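Local coordinates for SalCYP truncation (Salinispora tropica, PDB 7ABB), which belongs to the cytochrome P450 family, folding as a largely helical single chain that holds heme c in an interior pocket, at residues F275-S280 against A310-A315; P314-E319 against Q329-A334. All blocks are in the same frame, centred on the assembly; numbering follows the deposited sequence.

Contact 1: F275-S280 against A310-A315; sequences FLRVNS and ANYDPA
Tyr312, Asn311 and Arg277 carry most of this buried contact, and three side-chain hydrogen bonds define its geometry. The phenol of Tyr312 ends on the last turn of helix 268-278: Tyr312 OH donates to Val278 O over 2.7 Å, in the carbonyl plane and on a lone pair, and Val278 CG1 packs 3.5 Å from that same OH. The Arg277 and Asn311 side chains slide past each other in opposite directions. Arg277 NH1 donates to Asn311 O at 2.9 Å with an N-H...O angle of 157°, and the acceptor lies in the guanidinium plane. The same NH1 sits over the centre of one Tyr312 ring face, 4.3 Å above it; the cation-pi geometry of Arg277 CZ is long and at most weakly attractive. The bend at chi3 (69°) turns NE off the extended Arg277 chain, whose CG rests 3.7 Å from Asn311 CB. With Glu274, which binds Arg277 NE in a salt bridge, Arg277 forms the ExxR motif of the P450 K helix, and Pro320 O is a second acceptor for NH1. Asn311 ND2 donates to Ser280 OG at 3.0 Å, in the amide plane though bent at hydrogen (135°). Ser280 OG passes the chain of bonds on to Leu276 O, 2.7 Å away. Leu276 itself borders the heme, while Asn311 OD1 accepts from Ile333 N.

Contact 2: P314-E319 against Q329-A334; sequences PAVFPE and QNPHIA. With HEC (heme c), chain B.
Phe317 and Asn330 meet through two different first torsions: Phe317 CG stands anti to its carbonyl carbon (chi1 -52°), whereas Asn330 CG is anti to its backbone N (chi1 -171°). The first sets where the phenyl group starts, and the end of the ring comes nearer to Asn330, Pro331 and His332. The CA-CB bond of Asn330 points away from 314-319, yet its amide end comes back, Asn330 OD1 lying 3.6 Å from Phe317 CE1. Ring and amide planes are 83° apart. Tip to tip with the phenyl group is Pro331, whose CD is also 3.6 Å from Phe317 CE1. Beyond it, Phe317 CZ approaches His332 CA at 3.8 Å, and His332 N lies at the ring edge, in its plane. Val316 adds a second apolar touch, its CG1 being 3.9 Å from Pro331 CG while resting over one face of the neighbouring phenyl, toward the rim. No hydrogen bond crosses between the segments; packing carries the contact. Pro331 centres an inverse gamma turn, whose His332 N to Asn330 O bond is weak; separately, His332 ND1 accepts from Ala334 N at 3.0 Å, nearly straight and in the imidazole plane. His332 NE2 is hydrogen-bonded to Glu273 OE2. This is the meander region of the P450 fold, running toward the heme-binding loop; Ala334 O already approaches heme c atom CMB at 3.3 Å. Helix 268-278 packs against Phe317, Asn330 and His332 through Arg277, while helix 49-56 meets Val316 through Tyr49, and both it and helix 307-310 pack against Ile333.

Contact 1 is buried and polar, joining the end of helix 268-278 to the loop after helix 307-310; contact 2 lies nearer the surface, within that same long loop, and relies on van der Waals packing of Phe317 and Val316 against Pro331 and neighbouring backbone and amide atoms. Their centres are 6 Å apart, and Pro314 and Ala315 belong to both. Besides the Asn311-Ile333 hydrogen bond, direct touches include Arg277 CD against Asn330 OD1 and Ala310 O against Phe317 CE2, both at 3.4 Å. Arg277 thus serves both, as a hydrogen-bond donor in contact 1 and as a packing surface beside contact 2.

Contact 1: F275-S280 against A310-A315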
# COMPACT_ATOMS: atom_id res chain seq x y z
N PHE A 275 -7.63 4.64 9.92
CA PHE A 275 -7.35 5.30 8.65
C PHE A 275 -6.99 4.30 7.57
O PHE A 275 -7.40 4.45 6.41
CB PHE A 275 -6.26 6.35 8.81
CG PHE A 275 -6.74 7.65 9.39
CD1 PHE A 275 -7.77 8.34 8.81
CD2 PHE A 275 -6.11 8.19 10.50
CE1 PHE A 275 -8.20 9.56 9.35
CE2 PHE A 275 -6.52 9.41 11.02
CZ PHE A 275 -7.54 10.08 10.44
N LEU A 276 -6.24 3.24 7.92
CA LEU A 276 -5.97 2.20 6.93
C LEU A 276 -7.27 1.61 6.39
O LEU A 276 -7.42 1.39 5.17
CB LEU A 276 -5.08 1.12 7.54
CG LEU A 276 -3.61 1.49 7.74
CD1 LEU A 276 -2.92 0.50 8.67
CD2 LEU A 276 -2.94 1.55 6.37
N ARG A 277 -8.22 1.33 7.28
CA ARG A 277 -9.54 0.85 6.85
C ARG A 277 -10.20 1.86 5.92
O ARG A 277 -10.61 1.52 4.81
CB ARG A 277 -10.42 0.60 8.07
CG ARG A 277 -11.79 0.06 7.68
CD ARG A 277 -12.81 -0.01 8.82
NE ARG A 277 -13.26 1.32 9.29
CZ ARG A 277 -14.22 2.03 8.71
NH1 ARG A 277 -14.84 1.57 7.63
NH2 ARG A 277 -14.55 3.23 9.20
N VAL A 278 -10.32 3.11 6.38
CA VAL A 278 -11.16 4.10 5.71
C VAL A 278 -10.59 4.48 4.34
O VAL A 278 -11.33 4.75 3.40
CB VAL A 278 -11.29 5.32 6.63
CG1 VAL A 278 -11.62 6.60 5.86
CG2 VAL A 278 -12.32 5.00 7.70
N ASN A 279 -9.25 4.52 4.23
CA ASN A 279 -8.60 5.02 3.03
C ASN A 279 -8.14 3.89 2.09
O ASN A 279 -7.37 4.15 1.14
CB ASN A 279 -7.45 5.94 3.43
CG ASN A 279 -7.97 7.18 4.06
OD1 ASN A 279 -8.94 7.74 3.56
ND2 ASN A 279 -7.37 7.63 5.17
N SER A 280 -8.63 2.67 2.29
CA SER A 280 -8.32 1.58 1.39
C SER A 280 -8.89 1.80 -0.01
O SER A 280 -10.03 2.25 -0.18
CB SER A 280 -8.87 0.27 1.96
OG SER A 280 -8.12 -0.13 3.08
N ALA A 310 -14.76 -4.23 0.90
CA ALA A 310 -14.57 -5.10 2.06
C ALA A 310 -14.56 -4.31 3.35
O ALA A 310 -15.23 -4.65 4.33
CB ALA A 310 -13.27 -5.92 1.91
N ASN A 311 -13.80 -3.20 3.37
CA ASN A 311 -13.56 -2.46 4.60
C ASN A 311 -14.68 -1.49 4.94
O ASN A 311 -14.61 -0.80 5.97
CB ASN A 311 -12.22 -1.72 4.51
CG ASN A 311 -11.04 -2.64 4.75
OD1 ASN A 311 -11.18 -3.74 5.28
ND2 ASN A 311 -9.83 -2.19 4.38
N TYR A 312 -15.70 -1.40 4.08
CA TYR A 312 -16.89 -0.60 4.33
C TYR A 312 -18.16 -1.44 4.41
O TYR A 312 -19.26 -0.88 4.38
CB TYR A 312 -17.06 0.46 3.23
CG TYR A 312 -16.19 1.68 3.38
CD1 TYR A 312 -14.80 1.60 3.30
CD2 TYR A 312 -16.77 2.92 3.56
CE1 TYR A 312 -14.02 2.76 3.42
CE2 TYR A 312 -16.01 4.06 3.68
CZ TYR A 312 -14.63 3.95 3.61
OH TYR A 312 -13.93 5.14 3.74
N ASP A 313 -18.06 -2.75 4.51
CA ASP A 313 -19.27 -3.59 4.58
C ASP A 313 -20.01 -3.32 5.89
O ASP A 313 -19.46 -3.60 6.95
CB ASP A 313 -18.85 -5.05 4.49
CG ASP A 313 -20.03 -6.01 4.40
OD1 ASP A 313 -21.16 -5.59 4.64
OD2 ASP A 313 -19.80 -7.19 4.05
N PRO A 314 -21.22 -2.77 5.86
CA PRO A 314 -21.90 -2.44 7.12
C PRO A 314 -22.30 -3.66 7.93
O PRO A 314 -22.63 -3.51 9.11
CB PRO A 314 -23.12 -1.64 6.65
CG PRO A 314 -23.40 -2.16 5.25
CD PRO A 314 -22.04 -2.46 4.67
N ALA A 315 -22.22 -4.86 7.35
CA ALA A 315 -22.49 -6.05 8.15
C ALA A 315 -21.38 -6.28 9.17
O ALA A 315 -21.62 -6.95 10.19
CB ALA A 315 -22.64 -7.28 7.25

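Contact 2: P314-E319 against Q329-A334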
# COMPACT_ATOMS: atom_id res chain seq x y z
N PRO A 314 -21.22 -2.77 5.86
CA PRO A 314 -21.90 -2.44 7.12
C PRO A 314 -22.30 -3.66 7.93
O PRO A 314 -22.63 -3.51 9.11
CB PRO A 314 -23.12 -1.64 6.65
CG PRO A 314 -23.40 -2.16 5.25
CD PRO A 314 -22.04 -2.46 4.67
N ALA A 315 -22.22 -4.86 7.35
CA ALA A 315 -22.49 -6.05 8.15
C ALA A 315 -21.38 -6.28 9.17
O ALA A 315 -21.62 -6.95 10.19
CB ALA A 315 -22.64 -7.28 7.25
N VAL A 316 -20.20 -5.72 8.91
CA VAL A 316 -19.03 -5.90 9.76
C VAL A 316 -18.58 -4.59 10.41
O VAL A 316 -18.11 -4.60 11.55
CB VAL A 316 -17.88 -6.52 8.94
CG1 VAL A 316 -16.60 -6.63 9.76
CG2 VAL A 316 -18.30 -7.89 8.44
N PHE A 317 -18.70 -3.47 9.69
CA PHE A 317 -18.23 -2.17 10.16
C PHE A 317 -19.40 -1.20 10.20
O PHE A 317 -19.65 -0.46 9.23
CB PHE A 317 -17.12 -1.62 9.27
CG PHE A 317 -15.98 -2.57 9.04
CD1 PHE A 317 -14.88 -2.57 9.88
CD2 PHE A 317 -15.98 -3.41 7.95
CE1 PHE A 317 -13.82 -3.41 9.67
CE2 PHE A 317 -14.91 -4.27 7.72
CZ PHE A 317 -13.82 -4.25 8.59
N PRO A 318 -20.17 -1.19 11.28
CA PRO A 318 -21.33 -0.29 11.35
C PRO A 318 -20.90 1.17 11.21
O PRO A 318 -19.84 1.58 11.68
CB PRO A 318 -21.92 -0.58 12.73
CG PRO A 318 -21.36 -1.91 13.13
CD PRO A 318 -20.00 -1.97 12.52
N GLU A 319 -21.75 1.96 10.57
CA GLU A 319 -21.43 3.33 10.19
C GLU A 319 -20.07 3.36 9.48
O GLU A 319 -19.14 4.02 9.94
CB GLU A 319 -21.42 4.27 11.39
CG GLU A 319 -22.68 4.23 12.15
CD GLU A 319 -22.68 5.23 13.28
OE1 GLU A 319 -21.89 6.21 13.24
OE2 GLU A 319 -23.47 5.00 14.21
N GLN A 329 -14.70 -2.96 16.85
CA GLN A 329 -14.35 -4.10 16.00
C GLN A 329 -13.80 -3.53 14.71
O GLN A 329 -14.55 -2.98 13.90
CB GLN A 329 -15.56 -5.00 15.74
CG GLN A 329 -16.16 -5.60 17.00
CD GLN A 329 -15.13 -6.34 17.85
OE1 GLN A 329 -14.26 -7.04 17.32
NE2 GLN A 329 -15.24 -6.19 19.17
N ASN A 330 -12.50 -3.67 14.49
CA ASN A 330 -11.88 -3.19 13.27
C ASN A 330 -11.01 -4.27 12.66
O ASN A 330 -9.78 -4.13 12.54
CB ASN A 330 -11.07 -1.92 13.52
CG ASN A 330 -10.61 -1.29 12.24
OD1 ASN A 330 -11.04 -1.69 11.16
ND2 ASN A 330 -9.70 -0.31 12.34
N PRO A 331 -11.61 -5.34 12.21
CA PRO A 331 -10.88 -6.43 11.55
C PRO A 331 -10.64 -6.14 10.07
O PRO A 331 -10.88 -6.97 9.20
CB PRO A 331 -11.82 -7.62 11.75
CG PRO A 331 -13.16 -6.98 11.61
CD PRO A 331 -13.05 -5.68 12.36
N HIS A 332 -10.14 -4.94 9.78
CA HIS A 332 -10.01 -4.52 8.40
C HIS A 332 -8.95 -5.38 7.69
O HIS A 332 -8.09 -6.01 8.32
CB HIS A 332 -9.64 -3.05 8.32
CG HIS A 332 -8.24 -2.76 8.75
ND1 HIS A 332 -7.16 -3.05 7.96
CD2 HIS A 332 -7.74 -2.27 9.91
CE1 HIS A 332 -6.05 -2.73 8.60
NE2 HIS A 332 -6.37 -2.26 9.79
N ILE A 333 -9.04 -5.39 6.37
CA ILE A 333 -8.04 -6.06 5.53
C ILE A 333 -7.38 -5.06 4.57
O ILE A 333 -7.27 -5.30 3.37
CB ILE A 333 -8.65 -7.25 4.76
CG1 ILE A 333 -9.91 -6.85 3.97
CG2 ILE A 333 -9.00 -8.35 5.72
CD1 ILE A 333 -10.27 -7.85 2.90
N ALA A 334 -6.93 -3.93 5.11
CA ALA A 334 -6.23 -2.94 4.31
C ALA A 334 -5.01 -3.53 3.64
O ALA A 334 -4.55 -2.98 2.62
CB ALA A 334 -5.79 -1.77 5.17
FE HEC B . 1.94 -4.19 0.25
CHA HEC B . 1.03 -7.16 -1.23
CHB HEC B . -1.38 -3.35 0.45
CHC HEC B . 2.82 -1.24 1.76
CHD HEC B . 5.23 -4.87 -0.29
NA HEC B . 0.21 -5.07 -0.29
C1A HEC B . 0.02 -6.33 -0.86
C2A HEC B . -1.39 -6.64 -1.01
C3A HEC B . -2.04 -5.57 -0.52
C4A HEC B . -1.07 -4.59 -0.08
CMA HEC B . -3.56 -5.34 -0.45
CAA HEC B . -2.01 -7.97 -1.58
CBA HEC B . -2.20 -7.96 -3.09
CGA HEC B . -2.85 -9.26 -3.52
O1A HEC B . -2.94 -9.42 -4.76
O2A HEC B . -3.24 -10.07 -2.64
NB HEC B . 0.93 -2.59 0.92
C1B HEC B . -0.44 -2.45 0.96
C2B HEC B . -0.73 -1.22 1.63
C3B HEC B . 0.43 -0.65 2.01
C4B HEC B . 1.49 -1.48 1.55
CMB HEC B . -2.19 -0.76 1.85
CAB HEC B . 0.76 0.64 2.72
CBB HEC B . -0.36 1.32 3.43
NC HEC B . 3.70 -3.23 0.62
C1C HEC B . 3.83 -2.07 1.34
C2C HEC B . 5.23 -1.82 1.57
C3C HEC B . 5.94 -2.83 1.01
C4C HEC B . 4.97 -3.71 0.40
CMC HEC B . 5.76 -0.61 2.35
CAC HEC B . 7.45 -3.07 0.91
CBC HEC B . 8.39 -2.37 1.88
ND HEC B . 2.92 -5.70 -0.61
C1D HEC B . 4.31 -5.76 -0.72
C2D HEC B . 4.65 -6.99 -1.36
C3D HEC B . 3.38 -7.72 -1.66
C4D HEC B . 2.35 -6.85 -1.14
CMD HEC B . 6.07 -7.46 -1.68
CAD HEC B . 3.21 -9.08 -2.35
CBD HEC B . 3.16 -10.14 -1.28
CGD HEC B . 2.89 -11.50 -1.89
O1D HEC B . 3.09 -12.52 -1.21
O2D HEC B . 2.46 -11.52 -3.07